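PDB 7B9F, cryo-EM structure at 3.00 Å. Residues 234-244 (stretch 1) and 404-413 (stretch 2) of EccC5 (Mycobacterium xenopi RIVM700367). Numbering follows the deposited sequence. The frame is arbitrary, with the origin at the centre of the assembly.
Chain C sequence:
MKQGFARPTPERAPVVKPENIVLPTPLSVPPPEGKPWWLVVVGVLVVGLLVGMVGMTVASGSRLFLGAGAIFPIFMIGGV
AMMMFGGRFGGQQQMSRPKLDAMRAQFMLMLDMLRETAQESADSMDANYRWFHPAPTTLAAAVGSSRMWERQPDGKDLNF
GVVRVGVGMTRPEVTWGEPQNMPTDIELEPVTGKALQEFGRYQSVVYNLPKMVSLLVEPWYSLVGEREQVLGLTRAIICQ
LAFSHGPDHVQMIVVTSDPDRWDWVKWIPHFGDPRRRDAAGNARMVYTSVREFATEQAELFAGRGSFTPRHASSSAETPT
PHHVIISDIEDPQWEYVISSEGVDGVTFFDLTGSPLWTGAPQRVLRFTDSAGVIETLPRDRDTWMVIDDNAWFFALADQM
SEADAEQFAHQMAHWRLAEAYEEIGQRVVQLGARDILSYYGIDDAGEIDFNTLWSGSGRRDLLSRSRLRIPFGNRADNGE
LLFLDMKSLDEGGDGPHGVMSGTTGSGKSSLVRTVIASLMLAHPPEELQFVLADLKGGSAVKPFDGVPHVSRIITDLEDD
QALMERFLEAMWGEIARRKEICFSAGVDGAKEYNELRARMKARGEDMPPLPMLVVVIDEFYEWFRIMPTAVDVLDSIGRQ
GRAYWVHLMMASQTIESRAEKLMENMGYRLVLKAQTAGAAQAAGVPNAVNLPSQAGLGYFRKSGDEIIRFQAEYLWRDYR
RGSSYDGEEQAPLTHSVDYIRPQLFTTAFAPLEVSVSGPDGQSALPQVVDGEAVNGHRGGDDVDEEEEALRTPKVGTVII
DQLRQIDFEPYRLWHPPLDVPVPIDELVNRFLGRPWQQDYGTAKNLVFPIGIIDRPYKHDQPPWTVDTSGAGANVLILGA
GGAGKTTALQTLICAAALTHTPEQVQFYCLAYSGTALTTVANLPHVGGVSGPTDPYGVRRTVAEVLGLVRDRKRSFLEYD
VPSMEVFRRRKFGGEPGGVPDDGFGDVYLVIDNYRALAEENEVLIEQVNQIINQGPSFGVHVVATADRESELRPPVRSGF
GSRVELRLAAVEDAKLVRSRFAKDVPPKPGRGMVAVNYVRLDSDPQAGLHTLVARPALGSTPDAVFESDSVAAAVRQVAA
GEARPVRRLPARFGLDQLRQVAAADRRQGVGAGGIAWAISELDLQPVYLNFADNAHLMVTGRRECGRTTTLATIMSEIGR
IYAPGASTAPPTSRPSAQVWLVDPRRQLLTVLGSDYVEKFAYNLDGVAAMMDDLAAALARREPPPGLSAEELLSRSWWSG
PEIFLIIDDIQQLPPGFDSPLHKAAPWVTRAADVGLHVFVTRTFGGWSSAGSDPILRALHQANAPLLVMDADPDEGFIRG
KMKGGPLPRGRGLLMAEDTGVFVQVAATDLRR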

# COMPACT_ATOMS: atom_id res chain seq x y z
N THR C 234 -11.63 -16.55 30.67
CA THR C 234 -11.41 -16.36 32.09
C THR C 234 -10.23 -15.44 32.35
O THR C 234 -10.27 -14.61 33.26
CB THR C 234 -11.19 -17.71 32.76
OG1 THR C 234 -12.26 -18.58 32.39
CG2 THR C 234 -11.21 -17.54 34.25
N ARG C 235 -9.16 -15.58 31.56
CA ARG C 235 -8.03 -14.68 31.72
C ARG C 235 -8.41 -13.25 31.38
O ARG C 235 -7.99 -12.31 32.07
CB ARG C 235 -6.86 -15.13 30.86
CG ARG C 235 -6.31 -16.47 31.26
CD ARG C 235 -4.95 -16.72 30.66
NE ARG C 235 -4.72 -18.13 30.42
CZ ARG C 235 -4.92 -18.70 29.24
NH1 ARG C 235 -5.34 -17.98 28.22
NH2 ARG C 235 -4.69 -19.99 29.08
N ALA C 236 -9.22 -13.06 30.34
CA ALA C 236 -9.68 -11.71 30.02
C ALA C 236 -10.53 -11.13 31.14
O ALA C 236 -10.40 -9.95 31.47
CB ALA C 236 -10.45 -11.70 28.71
N ILE C 237 -11.40 -11.95 31.72
CA ILE C 237 -12.23 -11.50 32.84
C ILE C 237 -11.35 -11.08 34.01
O ILE C 237 -11.52 -9.99 34.57
CB ILE C 237 -13.20 -12.61 33.25
CG1 ILE C 237 -14.34 -12.73 32.25
CG2 ILE C 237 -13.74 -12.37 34.64
CD1 ILE C 237 -15.36 -11.66 32.35
N ILE C 238 -10.39 -11.93 34.38
CA ILE C 238 -9.51 -11.65 35.51
C ILE C 238 -8.75 -10.36 35.28
O ILE C 238 -8.63 -9.53 36.18
CB ILE C 238 -8.55 -12.83 35.75
CG1 ILE C 238 -9.31 -14.04 36.25
CG2 ILE C 238 -7.51 -12.47 36.76
CD1 ILE C 238 -10.03 -13.81 37.53
N CYS C 239 -8.28 -10.16 34.06
CA CYS C 239 -7.49 -8.98 33.77
C CYS C 239 -8.34 -7.72 33.79
O CYS C 239 -7.89 -6.66 34.25
CB CYS C 239 -6.80 -9.16 32.43
SG CYS C 239 -5.29 -10.10 32.61
N GLN C 240 -9.58 -7.80 33.31
CA GLN C 240 -10.46 -6.64 33.36
C GLN C 240 -10.77 -6.25 34.80
O GLN C 240 -10.74 -5.06 35.14
CB GLN C 240 -11.75 -6.91 32.60
CG GLN C 240 -11.60 -6.96 31.11
CD GLN C 240 -11.48 -5.61 30.48
OE1 GLN C 240 -11.60 -4.59 31.15
NE2 GLN C 240 -11.26 -5.59 29.18
N LEU C 241 -11.06 -7.23 35.66
CA LEU C 241 -11.27 -6.92 37.07
C LEU C 241 -10.03 -6.31 37.69
O LEU C 241 -10.12 -5.34 38.44
CB LEU C 241 -11.66 -8.15 37.88
CG LEU C 241 -13.05 -8.74 38.01
CD1 LEU C 241 -13.96 -7.74 38.69
CD2 LEU C 241 -13.64 -9.27 36.75
N ALA C 242 -8.86 -6.88 37.41
CA ALA C 242 -7.64 -6.41 38.05
C ALA C 242 -7.31 -4.99 37.63
O ALA C 242 -6.88 -4.18 38.46
CB ALA C 242 -6.49 -7.35 37.73
N PHE C 243 -7.49 -4.67 36.35
CA PHE C 243 -7.18 -3.31 35.92
C PHE C 243 -8.20 -2.32 36.45
O PHE C 243 -7.83 -1.26 36.96
CB PHE C 243 -7.11 -3.22 34.40
CG PHE C 243 -6.95 -1.82 33.91
CD1 PHE C 243 -5.75 -1.16 34.03
CD2 PHE C 243 -8.01 -1.15 33.34
CE1 PHE C 243 -5.61 0.13 33.59
CE2 PHE C 243 -7.88 0.14 32.90
CZ PHE C 243 -6.67 0.78 33.03
N SER C 244 -9.49 -2.62 36.33
CA SER C 244 -10.46 -1.58 36.63
C SER C 244 -10.77 -1.45 38.11
O SER C 244 -11.17 -0.37 38.54
CB SER C 244 -11.76 -1.83 35.88
OG SER C 244 -12.31 -3.06 36.26
N ASP C 404 -0.15 -12.96 26.98
CA ASP C 404 -0.63 -11.60 27.20
C ASP C 404 -1.07 -11.40 28.64
O ASP C 404 -0.81 -10.34 29.23
CB ASP C 404 -1.78 -11.29 26.25
CG ASP C 404 -1.47 -11.71 24.83
OD1 ASP C 404 -0.39 -11.33 24.33
OD2 ASP C 404 -2.30 -12.42 24.23
N ALA C 405 -1.72 -12.40 29.23
CA ALA C 405 -2.12 -12.30 30.62
C ALA C 405 -0.90 -12.21 31.52
O ALA C 405 -0.89 -11.45 32.49
CB ALA C 405 -2.99 -13.49 31.01
N GLU C 406 0.15 -12.96 31.19
CA GLU C 406 1.37 -12.90 31.98
C GLU C 406 2.07 -11.56 31.82
O GLU C 406 2.64 -11.04 32.78
CB GLU C 406 2.28 -14.05 31.59
CG GLU C 406 3.52 -14.17 32.44
CD GLU C 406 4.16 -15.54 32.31
OE1 GLU C 406 4.82 -15.79 31.28
OE2 GLU C 406 4.01 -16.36 33.24
N GLN C 407 2.03 -10.98 30.62
CA GLN C 407 2.59 -9.65 30.41
C GLN C 407 1.87 -8.61 31.25
O GLN C 407 2.50 -7.77 31.90
CB GLN C 407 2.51 -9.27 28.94
CG GLN C 407 2.92 -7.85 28.68
CD GLN C 407 2.97 -7.53 27.21
OE1 GLN C 407 2.54 -8.32 26.38
NE2 GLN C 407 3.47 -6.35 26.88
N PHE C 408 0.54 -8.66 31.25
CA PHE C 408 -0.23 -7.73 32.08
C PHE C 408 0.07 -7.95 33.55
O PHE C 408 0.17 -6.98 34.31
CB PHE C 408 -1.72 -7.90 31.82
CG PHE C 408 -2.58 -7.15 32.78
CD1 PHE C 408 -2.79 -5.80 32.61
CD2 PHE C 408 -3.18 -7.78 33.85
CE1 PHE C 408 -3.58 -5.11 33.49
CE2 PHE C 408 -3.98 -7.09 34.71
CZ PHE C 408 -4.17 -5.75 34.54
N ALA C 409 0.20 -9.20 33.97
CA ALA C 409 0.45 -9.50 35.37
C ALA C 409 1.81 -8.99 35.82
O ALA C 409 1.95 -8.49 36.93
CB ALA C 409 0.33 -11.00 35.62
N HIS C 410 2.82 -9.12 34.96
CA HIS C 410 4.11 -8.52 35.29
C HIS C 410 4.01 -7.01 35.36
O HIS C 410 4.61 -6.38 36.23
CB HIS C 410 5.17 -8.92 34.27
CG HIS C 410 5.74 -10.29 34.50
ND1 HIS C 410 5.04 -11.44 34.23
CD2 HIS C 410 6.93 -10.68 35.01
CE1 HIS C 410 5.78 -12.49 34.53
NE2 HIS C 410 6.93 -12.05 35.02
N GLN C 411 3.25 -6.39 34.45
CA GLN C 411 3.05 -4.95 34.53
C GLN C 411 2.30 -4.57 35.80
O GLN C 411 2.61 -3.57 36.44
CB GLN C 411 2.27 -4.46 33.32
CG GLN C 411 3.07 -4.32 32.07
CD GLN C 411 3.77 -2.99 31.96
OE1 GLN C 411 3.98 -2.30 32.95
NE2 GLN C 411 4.13 -2.62 30.74
N MET C 412 1.31 -5.37 36.17
CA MET C 412 0.41 -5.01 37.26
C MET C 412 1.10 -5.15 38.61
O MET C 412 0.74 -4.46 39.57
CB MET C 412 -0.82 -5.90 37.20
CG MET C 412 -1.94 -5.57 38.14
SD MET C 412 -2.67 -3.99 37.74
CE MET C 412 -3.38 -3.57 39.31
N ALA C 413 2.08 -6.05 38.71
CA ALA C 413 2.75 -6.33 39.97
C ALA C 413 3.65 -5.20 40.43
O ALA C 413 4.12 -5.23 41.57
CB ALA C 413 3.58 -7.59 39.85

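Two helices, far apart in sequence, run nearly parallel and meet through a small, largely apolar contact centred on the ring of F408, with no hydrogen bond or salt bridge between them. Their axes cross at 19° and come no closer than 10.5 Å, a spacing wide enough for side chains to fill, and only 314 Å² is buried, counting both sides. Each helix offers one stripe of residues: R235, C239, A242 and F243 from the first, where steps of four and three lead to the neighbouring pair A242 and F243, and A405, F408 and M412 from the second, at steps of three and four, so that each set falls on one side of its helix.

F408 gives up the most surface. Its CB points toward the first helix, and with chi1 in the t well the ring reaches across into the C239, A242 and F243 group. SG of C239 lies 3.4 Å from CD2 of F408 and 4.3 Å from the ring centroid, an oblique sulfur-aromatic contact in which a compact, polarizable atom packs tightly against the ring. CB of A242 meets the ring edge, 3.9 Å from CE2 of F408. CB of F243 is 3.9 Å from CZ of F408, but its own ring leads away, so the two phenyl groups do not stack.

At the N-terminal end the backbones draw nearest, with CA of R235 and CA of A405 6.5 Å apart. The small side chain of A405 suits this narrow place: its CB touches CD of R235 at 3.8 Å. Arginine contributes aliphatic chain here, while its NH1 is hydrogen-bonded elsewhere in the structure. Towards the other end the CA atoms of F243 and M412 stand 7.9 Å apart, and the long, flexible M412 helps fill the wider space, bringing CE within 3.7 Å of the backbone O of A242.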